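Local coordinates for VIN1 (Oscarella pearsei, PDB 6BFI), which probably binds actin filaments and may take part in cell-cell adhesion, as a sponge member of the vinculin family, at residues I299-R304 / A425-C430; N53-A58 / S120-C125; N689-L694 / I830-K835; A505-D510 / A535-R540; Y144-K149 / Y233-L238. All blocks are in the same frame, centred on the assembly; numbering follows the deposited sequence.

How the interactions relate
The five contacts are spread through an all-helical chain and none touches another. Along the sequence they come in series, interaction 2 first, then 5, 1, 4 and 3, each closing before the next opens. Interactions 2 and 5 share the long helix 102-145, with their centres about 40 Å apart, and so mark two packing sites on one rod. Interactions 1 and 4 lie closest, with centres about 26 Å apart, whereas 2 and 4 are about 67 Å apart on opposite sides of the chain's centre. Interaction 3 ties the C-terminal tail of the chain to the start of helix 690-710. Together they sample an extended, multi-bundle protein held by helix-helix contacts and, at its end, by the C-terminal extension.

Interaction 1: residues I299-R304 / A425-C430; sequences ISEGRR and ASSGGC
The guanidinium of Arg-304 meets Ser-427 at its edge: OG lies only 6° out of the guanidinium plane and CB is also in plane, while CB of Ser-426 comes in obliquely. The carboxylate of Glu-301 receives the same hydroxyl on the syn side of OE2, 17° out of its plane. This is a polar bridge between two helices of the vinculin family's all-helical architecture, joining helix 289-306 to helix 399-427. Two bonds grip the Ser-427 hydroxyl. Ser-427 OG donates to Glu-301 OE2 at 2.7 Å and accepts from Arg-304 NH2, also at 2.7 Å, so it passes a chain of hydrogen bonds from cation to anion. The carboxylate and the guanidinium also pair directly, though weakly, through a salt bridge of 3.4 Å between Arg-304 NE and Glu-301 OE1. Glu-301 is buried against Leu-271 and Phe-275 of helix 268-283; the nearby guanidinium and the hydrogen bonds to OE2 would probably offset the cost of burying its charge. An alanine at Ser-427 would probably leave Glu-301 OE2 without this donor and Arg-304 NH2 without this acceptor, weakening the link between the helices. A water molecule makes a second bridge, donating to Glu-301 OE2 at 2.9 Å and to the backbone O of Ser-427 at 3.0 Å.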
# COMPACT_ATOMS: atom_id res chain seq x y z
N ILE A 299 25.27 -2.69 -7.40
CA ILE A 299 26.06 -3.91 -7.31
C ILE A 299 25.82 -4.60 -5.97
O ILE A 299 25.69 -5.83 -5.90
CB ILE A 299 27.55 -3.59 -7.52
CG1 ILE A 299 27.78 -3.03 -8.93
CG2 ILE A 299 28.41 -4.83 -7.30
CD1 ILE A 299 29.21 -2.62 -9.20
N SER A 300 25.75 -3.82 -4.89
CA SER A 300 25.46 -4.40 -3.58
C SER A 300 24.10 -5.08 -3.55
O SER A 300 23.94 -6.14 -2.94
CB SER A 300 25.54 -3.33 -2.49
OG SER A 300 26.89 -3.07 -2.13
N GLU A 301 23.10 -4.48 -4.20
CA GLU A 301 21.80 -5.13 -4.29
C GLU A 301 21.88 -6.42 -5.10
O GLU A 301 21.25 -7.43 -4.74
CB GLU A 301 20.77 -4.17 -4.89
CG GLU A 301 19.44 -4.80 -5.26
CD GLU A 301 18.58 -5.17 -4.06
OE1 GLU A 301 19.02 -4.97 -2.90
OE2 GLU A 301 17.45 -5.66 -4.27
N GLY A 302 22.66 -6.41 -6.18
CA GLY A 302 22.83 -7.62 -6.97
C GLY A 302 23.44 -8.75 -6.17
O GLY A 302 22.99 -9.90 -6.25
N ARG A 303 24.48 -8.45 -5.38
CA ARG A 303 25.10 -9.49 -4.56
C ARG A 303 24.19 -9.93 -3.42
O ARG A 303 24.19 -11.11 -3.04
CB ARG A 303 26.45 -9.00 -4.03
CG ARG A 303 27.43 -8.63 -5.13
CD ARG A 303 28.75 -8.12 -4.60
NE ARG A 303 29.64 -7.73 -5.69
CZ ARG A 303 30.84 -7.17 -5.52
NH1 ARG A 303 31.30 -6.94 -4.30
NH2 ARG A 303 31.58 -6.86 -6.58
N ARG A 304 23.41 -8.99 -2.86
CA ARG A 304 22.44 -9.35 -1.83
C ARG A 304 21.43 -10.35 -2.36
O ARG A 304 21.11 -11.34 -1.69
CB ARG A 304 21.73 -8.10 -1.31
CG ARG A 304 20.88 -8.33 -0.08
CD ARG A 304 19.88 -7.20 0.14
NE ARG A 304 18.63 -7.43 -0.58
CZ ARG A 304 17.57 -8.05 -0.05
NH1 ARG A 304 17.61 -8.50 1.20
NH2 ARG A 304 16.47 -8.22 -0.78
N ALA A 425 9.08 -8.58 -1.79
CA ALA A 425 8.71 -7.26 -1.30
C ALA A 425 9.91 -6.33 -1.19
O ALA A 425 9.76 -5.11 -1.31
CB ALA A 425 8.01 -7.39 0.06
N SER A 426 11.11 -6.89 -0.99
CA SER A 426 12.30 -6.06 -0.81
C SER A 426 13.05 -5.79 -2.11
O SER A 426 13.82 -4.83 -2.16
CB SER A 426 13.26 -6.72 0.18
OG SER A 426 12.77 -6.61 1.51
N SER A 427 12.85 -6.60 -3.15
CA SER A 427 13.65 -6.48 -4.36
C SER A 427 12.86 -6.65 -5.65
O SER A 427 13.47 -6.79 -6.71
CB SER A 427 14.81 -7.49 -4.34
OG SER A 427 15.62 -7.32 -3.19
N GLY A 428 11.53 -6.65 -5.59
CA GLY A 428 10.74 -6.89 -6.78
C GLY A 428 10.33 -5.67 -7.56
O GLY A 428 9.56 -5.79 -8.51
N GLY A 429 10.83 -4.49 -7.19
CA GLY A 429 10.45 -3.28 -7.89
C GLY A 429 9.00 -2.90 -7.75
O GLY A 429 8.47 -2.21 -8.62
N CYS A 430 8.34 -3.33 -6.68
CA CYS A 430 6.94 -2.98 -6.46
C CYS A 430 6.84 -1.67 -5.68
O CYS A 430 7.77 -1.25 -4.99
CB CYS A 430 6.21 -4.10 -5.72
SG CYS A 430 6.98 -4.59 -4.15
O HOH W 1 16.06 -5.35 -6.84

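Interaction 2: residues N53-A58 / S120-C125; sequences NLVQVA and SDLLMC
Leu-122 and Ala-58 sit where helices 41-59 and 102-145 run nearly parallel, their local axes 15° apart and 10.8 Å from each other at closest approach. Leu-122 reaches across the distance between the axes with both methyls. Its CD1 meets CG2 of Val-55 at 3.8 Å, the two side chains crossing obliquely, and its CD2 ends 4.0 Å from CB of Ala-58, so the fork of the leucine is placed against two residues one helical turn apart. Leu-54 closes the contact on another flank. It starts toward helix 102-145, with CG anti to the backbone N (chi1 -165°), and Leu-54 CD1 comes within 3.9 Å of Leu-123 CD2, the two leucines crossing at about a right angle.

Helix 68-97 lies along one side, placing Leu-74, Ser-77 and Val-81 against Leu-122, and helix 8-32 along another, where Val-13 touches both Leu-54 and Leu-123. Two parallel helices with two others between them is what is expected of a diagonal pair in a four-helix bundle. Every atom that meets across the contact is a carbon, so the pair is held by dispersion and by exclusion of water, without polar bonds to fix its register.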
# COMPACT_ATOMS: atom_id res chain seq x y z
N ASN A 53 -26.49 28.82 14.81
CA ASN A 53 -27.27 27.61 14.58
C ASN A 53 -26.50 26.37 15.03
O ASN A 53 -27.11 25.41 15.54
CB ASN A 53 -27.67 27.51 13.11
CG ASN A 53 -28.66 28.58 12.72
OD1 ASN A 53 -29.56 28.94 13.48
ND2 ASN A 53 -28.50 29.12 11.51
N LEU A 54 -25.18 26.36 14.86
CA LEU A 54 -24.39 25.25 15.40
C LEU A 54 -24.48 25.23 16.93
O LEU A 54 -24.60 24.16 17.54
CB LEU A 54 -22.94 25.36 14.94
CG LEU A 54 -22.08 24.11 15.13
CD1 LEU A 54 -22.71 22.90 14.46
CD2 LEU A 54 -20.67 24.34 14.60
N VAL A 55 -24.44 26.41 17.56
CA VAL A 55 -24.64 26.50 19.00
C VAL A 55 -26.05 26.05 19.37
O VAL A 55 -26.27 25.53 20.47
CB VAL A 55 -24.36 27.94 19.48
CG1 VAL A 55 -24.86 28.17 20.90
CG2 VAL A 55 -22.87 28.24 19.40
N GLN A 56 -27.01 26.21 18.47
CA GLN A 56 -28.38 25.77 18.75
C GLN A 56 -28.47 24.25 18.73
O GLN A 56 -28.96 23.63 19.69
CB GLN A 56 -29.34 26.37 17.73
CG GLN A 56 -30.74 26.64 18.25
CD GLN A 56 -30.81 27.85 19.17
OE1 GLN A 56 -29.84 28.60 19.30
NE2 GLN A 56 -31.96 28.04 19.82
N VAL A 57 -27.99 23.61 17.65
CA VAL A 57 -28.13 22.17 17.54
C VAL A 57 -27.23 21.46 18.55
O VAL A 57 -27.51 20.32 18.95
CB VAL A 57 -27.85 21.70 16.10
CG1 VAL A 57 -28.69 22.50 15.12
CG2 VAL A 57 -26.37 21.81 15.77
N ALA A 58 -26.15 22.11 18.97
CA ALA A 58 -25.31 21.52 20.01
C ALA A 58 -25.91 21.73 21.40
O ALA A 58 -25.89 20.81 22.23
CB ALA A 58 -23.90 22.11 19.93
N SER A 120 -14.73 23.89 15.47
CA SER A 120 -14.05 22.60 15.55
C SER A 120 -14.22 21.97 16.93
O SER A 120 -14.59 20.80 17.04
CB SER A 120 -12.56 22.76 15.23
OG SER A 120 -11.87 21.55 15.48
N ASP A 121 -13.96 22.74 17.99
CA ASP A 121 -14.10 22.19 19.34
C ASP A 121 -15.55 21.84 19.64
O ASP A 121 -15.83 20.81 20.28
CB ASP A 121 -13.56 23.18 20.37
CG ASP A 121 -12.08 23.47 20.18
OD1 ASP A 121 -11.37 22.60 19.63
OD2 ASP A 121 -11.64 24.57 20.58
N LEU A 122 -16.49 22.68 19.20
CA LEU A 122 -17.90 22.42 19.42
C LEU A 122 -18.31 21.07 18.87
O LEU A 122 -18.99 20.28 19.54
CB LEU A 122 -18.75 23.53 18.80
CG LEU A 122 -19.51 24.43 19.77
CD1 LEU A 122 -20.49 25.32 19.02
CD2 LEU A 122 -20.24 23.58 20.79
N LEU A 123 -17.92 20.77 17.63
CA LEU A 123 -18.20 19.44 17.09
C LEU A 123 -17.33 18.36 17.73
O LEU A 123 -17.73 17.19 17.76
CB LEU A 123 -18.02 19.45 15.57
CG LEU A 123 -18.96 20.39 14.80
CD1 LEU A 123 -18.48 20.60 13.37
CD2 LEU A 123 -20.38 19.84 14.82
N MET A 124 -16.17 18.74 18.27
CA MET A 124 -15.21 17.76 18.76
C MET A 124 -15.58 17.20 20.13
O MET A 124 -15.21 16.06 20.44
CB MET A 124 -13.81 18.36 18.81
CG MET A 124 -12.96 18.01 17.61
SD MET A 124 -12.94 16.24 17.26
CE MET A 124 -12.22 15.59 18.76
N CYS A 125 -16.27 17.96 20.98
CA CYS A 125 -16.71 17.36 22.24
C CYS A 125 -17.79 16.31 21.98
O CYS A 125 -17.81 15.26 22.64
CB CYS A 125 -17.20 18.44 23.21
SG CYS A 125 -18.43 19.59 22.59

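Interaction 3: residues N689-L694 / I830-K835; sequences NDLISL and ILWRKK
Asn-689 carries the polar part of the contact with segment 830-835. Its ND2 donates to the backbone O of Leu-831 at 3.0 Å, a weak bond because the N-H...O angle is only 134°. The other end of the amide is turned to its own helix, where Asn-689 OD1 accepts weakly from the backbone N of Leu-691 at 3.1 Å. A second weak bond, 3.4 Å long, runs from Ile-692 N to Asn-689 OD1. CG stands anti to the backbone N (chi1 -169°), which carries the amide between the two segments.

An amide-aromatic contact comes next. Asn-689 ND2 stands 3.7 Å above the ring of Trp-832, over its centre, with the amide and ring planes 71° apart, so the amide is set steeply on the ring face instead of stacking flat on it. On another flank Trp-832 meets the ring of Trp-684 edge-to-face.

Van der Waals contacts complete the interface. A methyl of Ile-830, CD1, packs 3.6 Å from the amide oxygen OD1 of Asn-689. The apolar pairs are those of Leu-691 CD2 and Ile-692 CD1, which approach the Trp-832 ring obliquely at CH2 and CZ3, each at 4.2 Å.

Asn-689 thus occupies the N-cap position of helix 690-710 and also contacts the chain's C-terminal extension, consistent with the vinculin tail, in which a C-terminal arm packs back on a helical bundle.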
# COMPACT_ATOMS: atom_id res chain seq x y z
N ASN A 689 3.27 17.60 -22.93
CA ASN A 689 3.04 17.01 -21.61
C ASN A 689 2.52 18.11 -20.69
O ASN A 689 3.31 18.89 -20.14
CB ASN A 689 4.32 16.38 -21.06
CG ASN A 689 4.07 15.53 -19.84
OD1 ASN A 689 3.06 15.67 -19.15
ND2 ASN A 689 5.00 14.63 -19.55
N ASP A 690 1.20 18.16 -20.52
CA ASP A 690 0.59 19.15 -19.65
C ASP A 690 0.74 18.81 -18.17
O ASP A 690 0.68 19.72 -17.33
CB ASP A 690 -0.89 19.31 -19.99
CG ASP A 690 -1.12 19.70 -21.44
OD1 ASP A 690 -0.26 20.41 -22.01
OD2 ASP A 690 -2.15 19.29 -22.02
N LEU A 691 0.95 17.53 -17.83
CA LEU A 691 1.11 17.14 -16.44
C LEU A 691 2.34 17.80 -15.82
O LEU A 691 2.28 18.34 -14.71
CB LEU A 691 1.20 15.62 -16.33
CG LEU A 691 1.15 14.98 -14.93
CD1 LEU A 691 0.44 13.64 -15.00
CD2 LEU A 691 2.54 14.80 -14.34
N ILE A 692 3.46 17.77 -16.54
CA ILE A 692 4.68 18.42 -16.06
C ILE A 692 4.45 19.91 -15.88
O ILE A 692 4.97 20.53 -14.94
CB ILE A 692 5.84 18.12 -17.02
CG1 ILE A 692 6.12 16.62 -17.07
CG2 ILE A 692 7.10 18.88 -16.61
CD1 ILE A 692 6.41 16.01 -15.71
N SER A 693 3.67 20.52 -16.77
CA SER A 693 3.37 21.94 -16.66
C SER A 693 2.58 22.24 -15.39
O SER A 693 2.93 23.14 -14.62
CB SER A 693 2.60 22.41 -17.90
OG SER A 693 3.20 21.92 -19.08
N LEU A 694 1.50 21.48 -15.16
CA LEU A 694 0.70 21.68 -13.96
C LEU A 694 1.53 21.48 -12.70
O LEU A 694 1.38 22.22 -11.72
CB LEU A 694 -0.50 20.73 -13.95
CG LEU A 694 -1.45 20.75 -15.15
CD1 LEU A 694 -2.68 19.89 -14.86
CD2 LEU A 694 -1.85 22.17 -15.51
N ILE A 830 0.91 11.86 -25.27
CA ILE A 830 1.70 12.53 -24.24
C ILE A 830 3.17 12.18 -24.44
O ILE A 830 3.52 11.08 -24.90
CB ILE A 830 1.21 12.14 -22.84
CG1 ILE A 830 1.67 13.18 -21.80
CG2 ILE A 830 1.69 10.75 -22.44
CD1 ILE A 830 1.14 12.91 -20.41
N LEU A 831 4.05 13.13 -24.11
CA LEU A 831 5.48 13.00 -24.34
C LEU A 831 6.19 12.80 -23.01
O LEU A 831 6.19 13.69 -22.15
CB LEU A 831 6.03 14.22 -25.07
CG LEU A 831 5.73 14.30 -26.57
CD1 LEU A 831 6.51 15.43 -27.22
CD2 LEU A 831 6.04 12.97 -27.23
N TRP A 832 6.80 11.63 -22.84
CA TRP A 832 7.63 11.35 -21.67
C TRP A 832 9.08 11.19 -22.08
O TRP A 832 9.67 10.12 -21.89
CB TRP A 832 7.13 10.11 -20.93
CG TRP A 832 5.88 10.34 -20.14
CD1 TRP A 832 4.60 10.05 -20.52
CD2 TRP A 832 5.78 10.93 -18.84
NE1 TRP A 832 3.72 10.41 -19.54
CE2 TRP A 832 4.41 10.95 -18.49
CE3 TRP A 832 6.71 11.44 -17.93
CZ2 TRP A 832 3.96 11.46 -17.28
CZ3 TRP A 832 6.26 11.95 -16.72
CH2 TRP A 832 4.90 11.95 -16.41
N ARG A 833 9.66 12.25 -22.63
CA ARG A 833 11.06 12.26 -23.04
C ARG A 833 11.85 13.10 -22.06
O ARG A 833 11.44 14.22 -21.72
CB ARG A 833 11.20 12.81 -24.47
CG ARG A 833 10.28 12.13 -25.48
CD ARG A 833 10.62 12.48 -26.93
NE ARG A 833 10.25 13.85 -27.29
CZ ARG A 833 10.22 14.31 -28.54
NH1 ARG A 833 10.54 13.51 -29.55
NH2 ARG A 833 9.88 15.56 -28.78
N LYS A 834 12.97 12.56 -21.58
CA LYS A 834 13.83 13.30 -20.67
C LYS A 834 14.35 14.57 -21.33
O LYS A 834 14.58 14.62 -22.54
CB LYS A 834 15.01 12.42 -20.22
CG LYS A 834 15.20 12.34 -18.72
CD LYS A 834 14.32 11.26 -18.10
CE LYS A 834 14.67 11.04 -16.64
NZ LYS A 834 13.97 9.84 -16.09
N LYS A 835 14.53 15.61 -20.51
CA LYS A 835 14.94 16.91 -21.02
C LYS A 835 16.35 16.83 -21.61
O LYS A 835 17.14 15.93 -21.30
CB LYS A 835 14.89 17.96 -19.92
CG LYS A 835 14.57 19.36 -20.40
CD LYS A 835 14.38 20.31 -19.23
CE LYS A 835 13.70 21.60 -19.66
NZ LYS A 835 13.40 22.48 -18.50

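Interaction 4: residues A505-D510 / A535-R540; sequences ARIQAD and ARQANR
Gln-537 and Ile-507 form the tight part of the contact, sliding past each other in opposite directions. CG1 of Ile-507 lies 3.6 Å from Gln-537 CB and 3.4 Å from its OE1, while Ile-507 CD1 reaches 3.9 Å from the backbone N of Ala-538. Val-603 and Val-606 of helix 589-615 also touch Ile-507, extending the apolar layer. The glutamine is extended beyond CG (chi2 178°), which carries its amide across to Asp-510. There Gln-537 NE2 donates to Asp-510 OD2 at 2.7 Å in a nearly straight bond, the N-H...O angle being 168°. The acceptor lies in the amide plane, and the carboxylate is turned about 89° to it.

Helices 496-519 and 524-550 run antiparallel, their local axes 10.2 Å apart at closest approach, as in a helical hairpin of a bundle. Ser-533, on the same helix as Gln-537, is a second hydrogen-bonding partner of NE2.

An alanine at Gln-537 would probably leave Asp-510 OD2 without this donor and open a gap beside Ile-507 CG1. On the side of the partly exposed Arg-506, CB still touches Gln-537 OE1 at 3.5 Å. The guanidinium beyond it is held more loosely, Arg-506 NH1 staying 4.0 Å from Gln-537 OE1.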
# COMPACT_ATOMS: atom_id res chain seq x y z
N ALA A 505 12.01 -23.85 -18.92
CA ALA A 505 13.27 -24.60 -18.87
C ALA A 505 13.18 -25.75 -17.86
O ALA A 505 13.53 -26.89 -18.18
CB ALA A 505 14.42 -23.67 -18.52
N ARG A 506 12.72 -25.46 -16.65
CA ARG A 506 12.61 -26.50 -15.63
C ARG A 506 11.66 -27.61 -16.07
O ARG A 506 11.94 -28.79 -15.86
CB ARG A 506 12.15 -25.89 -14.30
CG ARG A 506 13.21 -25.04 -13.62
CD ARG A 506 12.62 -24.12 -12.56
NE ARG A 506 13.00 -24.50 -11.21
CZ ARG A 506 12.15 -24.94 -10.28
NH1 ARG A 506 10.86 -25.05 -10.56
NH2 ARG A 506 12.59 -25.26 -9.07
N ILE A 507 10.54 -27.24 -16.69
CA ILE A 507 9.60 -28.25 -17.19
C ILE A 507 10.24 -29.05 -18.31
O ILE A 507 10.01 -30.26 -18.43
CB ILE A 507 8.29 -27.58 -17.64
CG1 ILE A 507 7.46 -27.18 -16.42
CG2 ILE A 507 7.48 -28.51 -18.53
CD1 ILE A 507 6.21 -26.40 -16.76
N GLN A 508 11.07 -28.41 -19.15
CA GLN A 508 11.78 -29.15 -20.19
C GLN A 508 12.72 -30.19 -19.59
O GLN A 508 12.73 -31.35 -20.02
CB GLN A 508 12.56 -28.19 -21.09
CG GLN A 508 11.73 -27.52 -22.17
CD GLN A 508 12.56 -26.62 -23.06
OE1 GLN A 508 13.78 -26.78 -23.15
NE2 GLN A 508 11.91 -25.68 -23.74
N ALA A 509 13.50 -29.79 -18.59
CA ALA A 509 14.43 -30.73 -17.97
C ALA A 509 13.70 -31.86 -17.26
O ALA A 509 14.10 -33.03 -17.37
CB ALA A 509 15.34 -29.99 -16.98
N ASP A 510 12.63 -31.55 -16.53
CA ASP A 510 11.91 -32.58 -15.79
C ASP A 510 11.16 -33.52 -16.72
O ASP A 510 11.07 -34.73 -16.45
CB ASP A 510 10.96 -31.94 -14.78
CG ASP A 510 11.70 -31.29 -13.61
OD1 ASP A 510 12.87 -31.66 -13.38
OD2 ASP A 510 11.11 -30.43 -12.94
N ALA A 535 3.19 -31.77 -13.61
CA ALA A 535 1.81 -31.30 -13.57
C ALA A 535 1.66 -30.08 -12.67
O ALA A 535 0.93 -29.13 -13.00
CB ALA A 535 0.88 -32.43 -13.09
N ARG A 536 2.36 -30.07 -11.53
CA ARG A 536 2.27 -28.92 -10.63
C ARG A 536 2.92 -27.68 -11.23
O ARG A 536 2.40 -26.57 -11.10
CB ARG A 536 2.90 -29.26 -9.28
CG ARG A 536 2.15 -30.32 -8.49
CD ARG A 536 2.63 -30.41 -7.05
NE ARG A 536 4.01 -30.87 -6.95
CZ ARG A 536 4.37 -32.14 -6.77
NH1 ARG A 536 3.44 -33.08 -6.67
NH2 ARG A 536 5.65 -32.47 -6.69
N GLN A 537 4.06 -27.85 -11.91
CA GLN A 537 4.70 -26.71 -12.56
C GLN A 537 3.82 -26.15 -13.67
O GLN A 537 3.69 -24.93 -13.83
CB GLN A 537 6.07 -27.11 -13.10
CG GLN A 537 7.06 -27.53 -12.02
CD GLN A 537 8.39 -27.98 -12.59
OE1 GLN A 537 9.02 -27.26 -13.36
NE2 GLN A 537 8.81 -29.18 -12.21
N ALA A 538 3.19 -27.04 -14.45
CA ALA A 538 2.29 -26.58 -15.51
C ALA A 538 1.09 -25.84 -14.94
O ALA A 538 0.70 -24.79 -15.46
CB ALA A 538 1.83 -27.77 -16.35
N ASN A 539 0.50 -26.36 -13.86
CA ASN A 539 -0.63 -25.66 -13.25
C ASN A 539 -0.21 -24.33 -12.64
O ASN A 539 -1.01 -23.38 -12.62
CB ASN A 539 -1.31 -26.55 -12.20
CG ASN A 539 -2.60 -27.16 -12.71
OD1 ASN A 539 -3.64 -26.50 -12.71
ND2 ASN A 539 -2.54 -28.41 -13.15
N ARG A 540 1.02 -24.23 -12.15
CA ARG A 540 1.53 -22.94 -11.71
C ARG A 540 1.65 -21.98 -12.89
O ARG A 540 1.38 -20.78 -12.75
CB ARG A 540 2.87 -23.11 -11.00
CG ARG A 540 2.73 -23.56 -9.55
CD ARG A 540 2.11 -22.44 -8.73
NE ARG A 540 3.00 -21.29 -8.66
CZ ARG A 540 2.59 -20.03 -8.54
NH1 ARG A 540 1.30 -19.74 -8.50
NH2 ARG A 540 3.48 -19.05 -8.49

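Interaction 5: residues Y144-K149 / Y233-L238; sequences YLDVAK and YVIQKL
Ile-235 is the first residue of segment 233-238, in the direction of the chain, to press on segment 144-149, and its branches serve different neighbours. Ile-235 CG2 lies 4.1 Å from the backbone O of Leu-145. CD1, carried forward by CG1 anti to the carbonyl carbon (chi1 -58°) and by an extended chi2, reaches further along the partner segment. Ile-235 CD1 comes 4.0 Å from CB of Ala-148 and 3.7 Å from CG of Lys-149, whose aliphatic chain passes it at a slant. The isoleucine tip is therefore lodged against a small alanine and the aliphatic stem of a lysine. That lysine runs out extended, and Lys-149 NZ forms a salt bridge with OD1 of Asp-146 at 3.6 Å, so the charge has a partner within its own segment while the methylenes cover the apolar tip. Leu-205 of helix 185-215 also touches Ile-235.

Tyr-233, at the start of the segment, is turned to another part of the chain, where its OH is hydrogen-bonded to Asp-447 OD2.

One turn after Ile-235, Leu-238 makes the second apolar contact. Leu-238 CB lies 3.6 Å from Leu-145 CD1, and Leu-238 CD1 lies 4.0 Å from Leu-145 CD2, the two leucines crossing at about a right angle. Leu-164 and Met-168 of helix 154-178 also pack on Leu-145. With helices 154-178 and 185-215 packed beside the pair, this is the apolar core of a helical bundle, consistent with the vinculin head, in which a long helix, here 102-145, is shared between neighbouring bundles.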
# COMPACT_ATOMS: atom_id res chain seq x y z
N TYR A 144 -15.09 -9.52 27.97
CA TYR A 144 -15.82 -10.77 28.07
C TYR A 144 -15.19 -11.89 27.25
O TYR A 144 -15.49 -13.06 27.49
CB TYR A 144 -17.28 -10.58 27.64
CG TYR A 144 -18.14 -11.79 27.95
CD1 TYR A 144 -18.35 -12.21 29.26
CD2 TYR A 144 -18.75 -12.52 26.93
CE1 TYR A 144 -19.13 -13.31 29.55
CE2 TYR A 144 -19.53 -13.62 27.21
CZ TYR A 144 -19.72 -14.01 28.52
OH TYR A 144 -20.50 -15.11 28.80
N LEU A 145 -14.32 -11.56 26.28
CA LEU A 145 -13.66 -12.60 25.50
C LEU A 145 -12.89 -13.58 26.39
O LEU A 145 -12.87 -14.78 26.13
CB LEU A 145 -12.72 -11.98 24.47
CG LEU A 145 -13.37 -11.47 23.19
CD1 LEU A 145 -12.33 -10.85 22.28
CD2 LEU A 145 -14.10 -12.60 22.48
N ASP A 146 -12.26 -13.07 27.46
CA ASP A 146 -11.37 -13.90 28.27
C ASP A 146 -12.11 -14.97 29.06
O ASP A 146 -11.46 -15.88 29.59
CB ASP A 146 -10.57 -13.01 29.22
CG ASP A 146 -9.12 -13.44 29.32
OD1 ASP A 146 -8.48 -13.65 28.27
OD2 ASP A 146 -8.61 -13.57 30.46
N VAL A 147 -13.44 -14.89 29.16
CA VAL A 147 -14.21 -15.90 29.89
C VAL A 147 -14.13 -17.26 29.22
O VAL A 147 -14.28 -18.29 29.89
CB VAL A 147 -15.67 -15.42 30.05
CG1 VAL A 147 -16.53 -16.47 30.72
CG2 VAL A 147 -15.71 -14.12 30.84
N ALA A 148 -13.86 -17.30 27.92
CA ALA A 148 -13.88 -18.56 27.18
C ALA A 148 -12.80 -19.54 27.65
O ALA A 148 -12.90 -20.73 27.36
CB ALA A 148 -13.73 -18.30 25.69
N LYS A 149 -11.79 -19.06 28.37
CA LYS A 149 -10.70 -19.94 28.78
C LYS A 149 -11.10 -20.92 29.88
O LYS A 149 -10.39 -21.90 30.11
CB LYS A 149 -9.50 -19.11 29.24
CG LYS A 149 -9.02 -18.11 28.21
CD LYS A 149 -7.69 -17.48 28.60
CE LYS A 149 -7.20 -16.55 27.50
NZ LYS A 149 -5.85 -16.00 27.80
N TYR A 233 -5.17 -18.96 21.15
CA TYR A 233 -4.68 -18.26 19.97
C TYR A 233 -5.80 -17.47 19.31
O TYR A 233 -5.62 -16.31 18.93
CB TYR A 233 -4.07 -19.26 18.98
CG TYR A 233 -3.86 -18.70 17.59
CD1 TYR A 233 -2.72 -17.97 17.28
CD2 TYR A 233 -4.79 -18.91 16.58
CE1 TYR A 233 -2.51 -17.46 16.01
CE2 TYR A 233 -4.60 -18.41 15.31
CZ TYR A 233 -3.46 -17.68 15.03
OH TYR A 233 -3.26 -17.17 13.77
N VAL A 234 -6.98 -18.08 19.17
CA VAL A 234 -8.10 -17.35 18.58
C VAL A 234 -8.54 -16.22 19.50
O VAL A 234 -8.88 -15.11 19.04
CB VAL A 234 -9.26 -18.31 18.25
CG1 VAL A 234 -10.41 -17.55 17.60
CG2 VAL A 234 -8.77 -19.43 17.34
N ILE A 235 -8.53 -16.46 20.81
CA ILE A 235 -8.88 -15.40 21.76
C ILE A 235 -7.92 -14.23 21.63
O ILE A 235 -8.33 -13.06 21.71
CB ILE A 235 -8.90 -15.96 23.20
CG1 ILE A 235 -9.90 -17.11 23.31
CG2 ILE A 235 -9.25 -14.86 24.19
CD1 ILE A 235 -9.91 -17.78 24.67
N GLN A 236 -6.63 -14.51 21.44
CA GLN A 236 -5.66 -13.43 21.33
C GLN A 236 -5.80 -12.70 20.00
O GLN A 236 -5.63 -11.48 19.94
CB GLN A 236 -4.24 -13.97 21.50
CG GLN A 236 -3.60 -13.62 22.83
CD GLN A 236 -3.42 -12.12 23.03
OE1 GLN A 236 -3.40 -11.36 22.07
NE2 GLN A 236 -3.30 -11.70 24.28
N LYS A 237 -6.10 -13.42 18.92
CA LYS A 237 -6.34 -12.75 17.64
C LYS A 237 -7.52 -11.80 17.74
O LYS A 237 -7.45 -10.65 17.28
CB LYS A 237 -6.55 -13.79 16.53
CG LYS A 237 -6.82 -13.16 15.17
CD LYS A 237 -6.85 -14.19 14.05
CE LYS A 237 -5.46 -14.71 13.71
NZ LYS A 237 -5.48 -15.62 12.52
N LEU A 238 -8.62 -12.25 18.35
CA LEU A 238 -9.77 -11.37 18.56
C LEU A 238 -9.39 -10.18 19.44
O LEU A 238 -9.76 -9.04 19.15
CB LEU A 238 -10.93 -12.15 19.17
CG LEU A 238 -11.76 -13.00 18.21
CD1 LEU A 238 -12.65 -13.96 18.99
CD2 LEU A 238 -12.61 -12.11 17.32